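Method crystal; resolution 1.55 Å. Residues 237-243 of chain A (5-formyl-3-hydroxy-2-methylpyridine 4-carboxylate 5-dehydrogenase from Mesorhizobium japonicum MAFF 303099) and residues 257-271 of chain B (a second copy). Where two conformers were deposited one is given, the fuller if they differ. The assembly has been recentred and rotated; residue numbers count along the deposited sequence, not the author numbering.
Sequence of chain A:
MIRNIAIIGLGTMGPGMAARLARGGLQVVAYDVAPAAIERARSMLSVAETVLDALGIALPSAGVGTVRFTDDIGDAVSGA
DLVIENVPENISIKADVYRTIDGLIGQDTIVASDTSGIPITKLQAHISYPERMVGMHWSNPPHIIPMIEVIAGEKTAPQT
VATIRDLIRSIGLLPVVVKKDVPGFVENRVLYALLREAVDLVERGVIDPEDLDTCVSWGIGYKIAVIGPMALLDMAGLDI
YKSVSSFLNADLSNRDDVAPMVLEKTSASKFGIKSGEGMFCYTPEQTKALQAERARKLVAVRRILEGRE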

ATOM      1  N   GLY A 237      -1.383  16.292   6.866  1.00 12.46           N
ATOM      2  CA  GLY A 237      -2.175  17.492   7.082  1.00 13.14           C
ATOM      3  C   GLY A 237      -3.370  17.509   6.150  1.00 12.20           C
ATOM      4  O   GLY A 237      -3.223  17.404   4.928  1.00 11.99           O
ATOM      5  N   LEU A 238      -4.571  17.635   6.710  1.00 12.00           N
ATOM      6  CA  LEU A 238      -5.753  17.654   5.854  1.00 10.89           C
ATOM      7  C   LEU A 238      -5.817  18.944   5.033  1.00 12.08           C
ATOM      8  O   LEU A 238      -6.464  18.977   3.973  1.00 12.55           O
ATOM      9  N   ASP A 239      -5.145  19.996   5.508  1.00 12.60           N
ATOM     10  CA  ASP A 239      -5.019  21.220   4.728  1.00 13.48           C
ATOM     11  C   ASP A 239      -4.230  20.948   3.449  1.00 13.76           C
ATOM     12  O   ASP A 239      -4.581  21.433   2.370  1.00 13.64           O
ATOM     13  N   ILE A 240      -3.178  20.145   3.569  1.00 13.20           N
ATOM     14  CA  ILE A 240      -2.374  19.783   2.410  1.00 12.86           C
ATOM     15  C   ILE A 240      -3.176  18.886   1.465  1.00 11.69           C
ATOM     16  O   ILE A 240      -3.210  19.104   0.246  1.00 12.01           O
ATOM     17  N   TYR A 241      -3.848  17.894   2.031  1.00 11.71           N
ATOM     18  CA  TYR A 241      -4.672  17.009   1.213  1.00  8.95           C
ATOM     19  C   TYR A 241      -5.758  17.797   0.481  1.00  9.72           C
ATOM     20  O   TYR A 241      -6.022  17.534  -0.681  1.00 10.73           O
ATOM     21  N   LYS A 242      -6.385  18.759   1.158  1.00 10.61           N
ATOM     22  CA  LYS A 242      -7.343  19.640   0.487  1.00 10.99           C
ATOM     23  C   LYS A 242      -6.700  20.381  -0.700  1.00 10.51           C
ATOM     24  O   LYS A 242      -7.210  20.328  -1.821  1.00 12.14           O
ATOM     25  N   SER A 243      -5.585  21.056  -0.451  1.00 10.81           N
ATOM     26  CA  SER A 243      -4.926  21.843  -1.491  1.00 12.87           C
ATOM     27  C   SER A 243      -4.550  21.000  -2.691  1.00 11.65           C
ATOM     28  O   SER A 243      -4.796  21.387  -3.834  1.00 15.74           O
TER
ATOM     29  N   ASP B 257     -12.860  16.895  -7.387  1.00  9.66           N
ATOM     30  CA  ASP B 257     -12.637  18.074  -6.536  1.00  8.84           C
ATOM     31  C   ASP B 257     -12.389  17.635  -5.098  1.00  8.90           C
ATOM     32  O   ASP B 257     -12.110  16.460  -4.861  1.00  9.32           O
ATOM     33  N   VAL B 258     -12.498  18.556  -4.140  1.00 10.70           N
ATOM     34  CA  VAL B 258     -12.240  18.211  -2.745  1.00 10.52           C
ATOM     35  C   VAL B 258     -13.472  17.535  -2.149  1.00 10.76           C
ATOM     36  O   VAL B 258     -14.598  17.984  -2.357  1.00 13.45           O
ATOM     37  N   ALA B 259     -13.254  16.433  -1.440  1.00  9.54           N
ATOM     38  CA  ALA B 259     -14.341  15.704  -0.793  1.00 10.22           C
ATOM     39  C   ALA B 259     -14.989  16.551   0.289  1.00  9.72           C
ATOM     40  O   ALA B 259     -14.292  17.241   1.040  1.00 10.86           O
ATOM     41  N   PRO B 260     -16.327  16.510   0.378  1.00 10.23           N
ATOM     42  CA  PRO B 260     -17.040  17.273   1.410  1.00 11.85           C
ATOM     43  C   PRO B 260     -16.512  17.073   2.835  1.00 12.97           C
ATOM     44  O   PRO B 260     -16.420  18.052   3.583  1.00 13.08           O
ATOM     45  N   MET B 261     -16.164  15.844   3.199  1.00 11.39           N
ATOM     46  CA  MET B 261     -15.670  15.563   4.540  0.78 13.70           C
ATOM     47  C   MET B 261     -14.338  16.273   4.787  1.00 12.20           C
ATOM     48  O   MET B 261     -14.062  16.740   5.891  1.00 12.61           O
ATOM     49  N   VAL B 262     -13.513  16.364   3.752  1.00 10.97           N
ATOM     50  CA  VAL B 262     -12.236  17.061   3.885  1.00 10.09           C
ATOM     51  C   VAL B 262     -12.466  18.574   4.022  1.00 10.17           C
ATOM     52  O   VAL B 262     -11.788  19.234   4.815  1.00 12.94           O
ATOM     53  N   LEU B 263     -13.419  19.119   3.258  1.00 10.87           N
ATOM     54  CA  LEU B 263     -13.782  20.531   3.407  1.00 10.42           C
ATOM     55  C   LEU B 263     -14.319  20.807   4.810  1.00 11.08           C
ATOM     56  O   LEU B 263     -14.008  21.824   5.414  1.00 13.76           O
ATOM     57  N   GLU B 264     -15.120  19.885   5.335  1.00 11.33           N
ATOM     58  CA  GLU B 264     -15.696  20.041   6.667  0.58 12.57           C
ATOM     59  C   GLU B 264     -14.619  20.054   7.753  1.00 13.83           C
ATOM     60  O   GLU B 264     -14.628  20.912   8.638  1.00 15.90           O
ATOM     61  N   LYS B 265     -13.686  19.105   7.680  1.00 12.93           N
ATOM     62  CA  LYS B 265     -12.615  19.021   8.667  1.00 14.24           C
ATOM     63  C   LYS B 265     -11.753  20.269   8.636  1.00 13.29           C
ATOM     64  O   LYS B 265     -11.466  20.872   9.676  1.00 13.94           O
ATOM     65  N   THR B 266     -11.340  20.674   7.440  1.00 11.41           N
ATOM     66  CA  THR B 266     -10.424  21.815   7.328  1.00 10.98           C
ATOM     67  C   THR B 266     -11.123  23.117   7.716  1.00 12.11           C
ATOM     68  O   THR B 266     -10.506  24.003   8.312  1.00 13.79           O
ATOM     69  N   SER B 267     -12.414  23.220   7.407  1.00 12.71           N
ATOM     70  CA  SER B 267     -13.181  24.410   7.774  1.00 12.53           C
ATOM     71  C   SER B 267     -13.231  24.540   9.291  1.00 13.07           C
ATOM     72  O   SER B 267     -13.204  25.650   9.832  1.00 16.15           O
ATOM     73  N   ALA B 268     -13.280  23.399   9.974  1.00 16.46           N
ATOM     74  CA  ALA B 268     -13.326  23.379  11.435  1.00 14.61           C
ATOM     75  C   ALA B 268     -11.928  23.398  12.058  1.00 16.28           C
ATOM     76  O   ALA B 268     -11.787  23.199  13.268  1.00 18.16           O
ATOM     77  N   SER B 269     -10.908  23.640  11.233  1.00 15.52           N
ATOM     78  CA  SER B 269      -9.522  23.772  11.689  1.00 17.52           C
ATOM     79  C   SER B 269      -8.994  22.463  12.259  1.00 14.42           C
ATOM     80  O   SER B 269      -8.129  22.461  13.142  1.00 18.77           O
ATOM     81  N   LYS B 270      -9.518  21.351  11.754  1.00 14.48           N
ATOM     82  CA  LYS B 270      -9.052  20.026  12.143  1.00 14.45           C
ATOM     83  C   LYS B 270      -8.118  19.476  11.073  1.00 18.30           C
ATOM     84  O   LYS B 270      -8.561  18.806  10.133  1.00 21.58           O
ATOM     85  N   PHE B 271      -6.831  19.761  11.211  1.00 12.96           N
ATOM     86  CA  PHE B 271      -5.871  19.500  10.140  1.00 12.43           C
ATOM     87  C   PHE B 271      -5.106  18.191  10.308  1.00 15.55           C
ATOM     88  O   PHE B 271      -4.352  17.803   9.410  1.00 18.98           O
TER

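The two stretches bury 532 Å² between them, counting both sides, and their helices, A238-243 and B260-267, run at 136° to each other with axes 9.5 Å apart at closest approach. Gly A237, at the N-cap position, has no side chain, and its phi/psi of 103/125 would press a CB against the preceding carbonyl oxygen and leave it 2.5 Å from Asp A239 OD1. Its CA makes a CA-H...O contact with Phe B271 O at 3.2 Å, with 144° at the hydrogen.

The same oxygen accepts the direct hydrogen bond that joins the stretches, from Leu A238 N to Phe B271 O, 2.7 Å long with an N-H...O angle of 164°. An amide in the first turn of a helix has no partner in the preceding turn of that helix, and here the other copy supplies one. The side chain of Leu A238 points toward chain B in the m,t rotamer. Its CD1 lies 3.7 Å from Lys B265 CB and 3.4 Å from Lys B270 O, while its CB is 3.9 Å from CG2 of Thr B266. Lys B265 (m,m,t,t) starts toward chain A, but its end leads away, so it offers Leu A238 the base of its chain.

Asp A239 (chi1 52°, p) points sideways. Its CB meets Phe B271 CD1 at 3.6 Å, approaching the ring obliquely; Phe B271 has chi1 in m. The carboxylate oxygens of Asp A239 are hydrogen-bonded elsewhere in the structure.

Ile A240 (m,m) makes no contact with the chain B stretch. Tyr A241 leaves its backbone sideways, but with chi1 in t its end comes nearer: CD2 lies 3.8 Å from Val B262 CG2, which sits at the ring edge. Val B262 (t) points toward chain A, and its other methyl, CG1, lies 3.9 Å from Lys A242 CB.

Lys A242 has the largest covered area, 94 Å². All four chi angles are t, and the extended chain runs past a series of partners: CG is 4.1 Å from Val B258 CG1, CD is 3.4 Å from Thr B266 OG1, and CE is 3.8 Å from Leu B263 CD2. Its ammonium reaches water 1, with NZ 2.6 Å from the water oxygen, which accepts; the water donates to Thr B266 OG1 at 3.0 Å. This bridge gives the charged end a polar partner beyond the apolar contacts. Thr B266 adopts p, and Leu B263 is m,t. Ser A243 (m) points away and makes no contact.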

ATOM      1  CB  LEU A 238      -7.026  17.467   6.686  1.00 10.12           C
ATOM      2  CG  LEU A 238      -7.212  16.085   7.329  1.00 14.62           C
ATOM      3  CD1 LEU A 238      -8.473  16.036   8.181  1.00 16.13           C
ATOM      4  CD2 LEU A 238      -7.283  15.032   6.256  1.00 25.65           C
ATOM      5  CB  ASP A 239      -4.364  22.337   5.566  1.00 14.39           C
ATOM      6  CG  ASP A 239      -3.055  21.913   6.229  1.00 17.40           C
ATOM      7  OD1 ASP A 239      -2.860  20.719   6.532  1.00 16.40           O
ATOM      8  OD2 ASP A 239      -2.217  22.807   6.490  1.00 21.22           O
ATOM      9  CB  ILE A 240      -1.083  19.077   2.842  1.00 14.88           C
ATOM     10  CG1 ILE A 240      -0.225  20.016   3.707  1.00 19.05           C
ATOM     11  CG2 ILE A 240      -0.326  18.560   1.619  1.00 17.60           C
ATOM     12  CD1 ILE A 240       0.047  21.360   3.087  1.00 26.33           C
ATOM     13  CB  TYR A 241      -5.300  15.900   2.054  1.00  9.17           C
ATOM     14  CG  TYR A 241      -6.067  14.908   1.207  1.00  8.80           C
ATOM     15  CD1 TYR A 241      -5.428  14.170   0.204  1.00 10.02           C
ATOM     16  CD2 TYR A 241      -7.430  14.725   1.387  1.00  9.04           C
ATOM     17  CE1 TYR A 241      -6.141  13.263  -0.585  1.00  9.40           C
ATOM     18  CE2 TYR A 241      -8.151  13.835   0.603  1.00  8.93           C
ATOM     19  CZ  TYR A 241      -7.503  13.104  -0.371  1.00  8.37           C
ATOM     20  OH  TYR A 241      -8.244  12.233  -1.140  1.00  9.66           O
ATOM     21  CB  LYS A 242      -7.931  20.642   1.488  1.00 11.30           C
ATOM     22  CG  LYS A 242      -8.770  21.768   0.879  1.00 11.74           C
ATOM     23  CD  LYS A 242      -9.310  22.671   1.985  1.00 13.35           C
ATOM     24  CE  LYS A 242      -9.994  23.910   1.413  1.00 17.34           C
ATOM     25  NZ  LYS A 242     -10.576  24.749   2.521  1.00 20.56           N
ATOM     26  CB  SER A 243      -3.670  22.513  -0.932  1.00 17.59           C
ATOM     27  OG  SER A 243      -3.997  23.407   0.111  1.00 37.33           O
TER
ATOM     28  CB  ASP B 257     -13.835  19.031  -6.609  1.00 12.23           C
ATOM     29  CG  ASP B 257     -15.145  18.373  -6.206  1.00 14.66           C
ATOM     30  OD1 ASP B 257     -15.130  17.223  -5.729  1.00 12.62           O
ATOM     31  OD2 ASP B 257     -16.207  19.016  -6.357  1.00 16.51           O
ATOM     32  CB  VAL B 258     -11.856  19.445  -1.900  1.00 12.43           C
ATOM     33  CG1 VAL B 258     -11.476  19.028  -0.477  1.00 13.99           C
ATOM     34  CG2 VAL B 258     -10.712  20.178  -2.544  1.00 12.96           C
ATOM     35  CB  ALA B 259     -13.820  14.406  -0.197  1.00 11.36           C
ATOM     36  CB  PRO B 260     -18.468  16.748   1.290  1.00 11.92           C
ATOM     37  CG  PRO B 260     -18.604  16.424  -0.167  1.00 18.17           C
ATOM     38  CD  PRO B 260     -17.246  15.913  -0.609  1.00 11.52           C
ATOM     39  CB  MET B 261     -15.515  14.054   4.745  0.78 12.40           C
ATOM     40  CG  MET B 261     -14.873  13.658   6.062  0.78 15.18           C
ATOM     41  SD  MET B 261     -14.762  11.860   6.263  0.78 17.56           S
ATOM     42  CE  MET B 261     -13.774  11.364   4.868  0.78 16.79           C
ATOM     43  CB  VAL B 262     -11.305  16.752   2.680  1.00 11.34           C
ATOM     44  CG1 VAL B 262     -10.055  17.639   2.669  1.00 12.10           C
ATOM     45  CG2 VAL B 262     -10.897  15.290   2.705  1.00 11.70           C
ATOM     46  CB  LEU B 263     -14.820  20.941   2.348  1.00 12.78           C
ATOM     47  CG  LEU B 263     -14.276  20.966   0.921  1.00 14.45           C
ATOM     48  CD1 LEU B 263     -15.397  21.225  -0.085  1.00 15.33           C
ATOM     49  CD2 LEU B 263     -13.163  22.005   0.778  1.00 12.91           C
ATOM     50  CB  GLU B 264     -16.713  18.925   6.938  0.58 14.23           C
ATOM     51  CG  GLU B 264     -17.409  19.037   8.284  0.58 17.72           C
ATOM     52  CD  GLU B 264     -18.523  18.025   8.455  0.58 23.02           C
ATOM     53  OE1 GLU B 264     -19.464  18.307   9.227  0.58 31.62           O
ATOM     54  OE2 GLU B 264     -18.456  16.947   7.828  0.58 27.08           O
ATOM     55  CB  LYS B 265     -11.740  17.779   8.426  1.00 12.99           C
ATOM     56  CG  LYS B 265     -12.439  16.452   8.655  1.00 16.84           C
ATOM     57  CD  LYS B 265     -12.519  16.088  10.118  1.00 19.65           C
ATOM     58  CE  LYS B 265     -13.058  14.665  10.288  1.00 20.71           C
ATOM     59  NZ  LYS B 265     -13.098  14.279  11.721  1.00 20.47           N
ATOM     60  CB  THR B 266      -9.833  21.947   5.914  1.00 11.45           C
ATOM     61  OG1 THR B 266     -10.885  21.947   4.944  1.00 12.56           O
ATOM     62  CG2 THR B 266      -8.851  20.789   5.630  1.00 12.91           C
ATOM     63  CB  SER B 267     -14.591  24.343   7.194  1.00 14.88           C
ATOM     64  OG  SER B 267     -15.370  25.468   7.589  1.00 16.72           O
ATOM     65  CB  ALA B 268     -14.111  22.154  11.921  1.00 16.96           C
ATOM     66  CB  SER B 269      -9.387  24.889  12.740  1.00 17.69           C
ATOM     67  OG  SER B 269      -9.894  26.120  12.247  1.00 23.46           O
ATOM     68  CB  LYS B 270     -10.230  19.082  12.352  1.00 14.64           C
ATOM     69  CG  LYS B 270     -11.203  19.538  13.427  1.00 14.90           C
ATOM     70  CD  LYS B 270     -12.439  18.650  13.433  1.00 15.80           C
ATOM     71  CE  LYS B 270     -13.446  19.119  14.474  1.00 18.31           C
ATOM     72  NZ  LYS B 270     -14.533  18.115  14.686  1.00 25.07           N
ATOM     73  CB  PHE B 271      -4.881  20.660  10.024  1.00 15.12           C
ATOM     74  CG  PHE B 271      -5.532  21.970   9.711  1.00 16.79           C
ATOM     75  CD1 PHE B 271      -6.295  22.121   8.562  1.00 17.94           C
ATOM     76  CD2 PHE B 271      -5.401  23.051  10.568  1.00 22.12           C
ATOM     77  CE1 PHE B 271      -6.906  23.330   8.264  1.00 19.75           C
ATOM     78  CE2 PHE B 271      -6.010  24.262  10.278  1.00 24.33           C
ATOM     79  CZ  PHE B 271      -6.767  24.397   9.122  1.00 22.39           C
TER
HETATM   80  O   HOH W   1     -12.685  24.042   3.881  1.00 18.89           O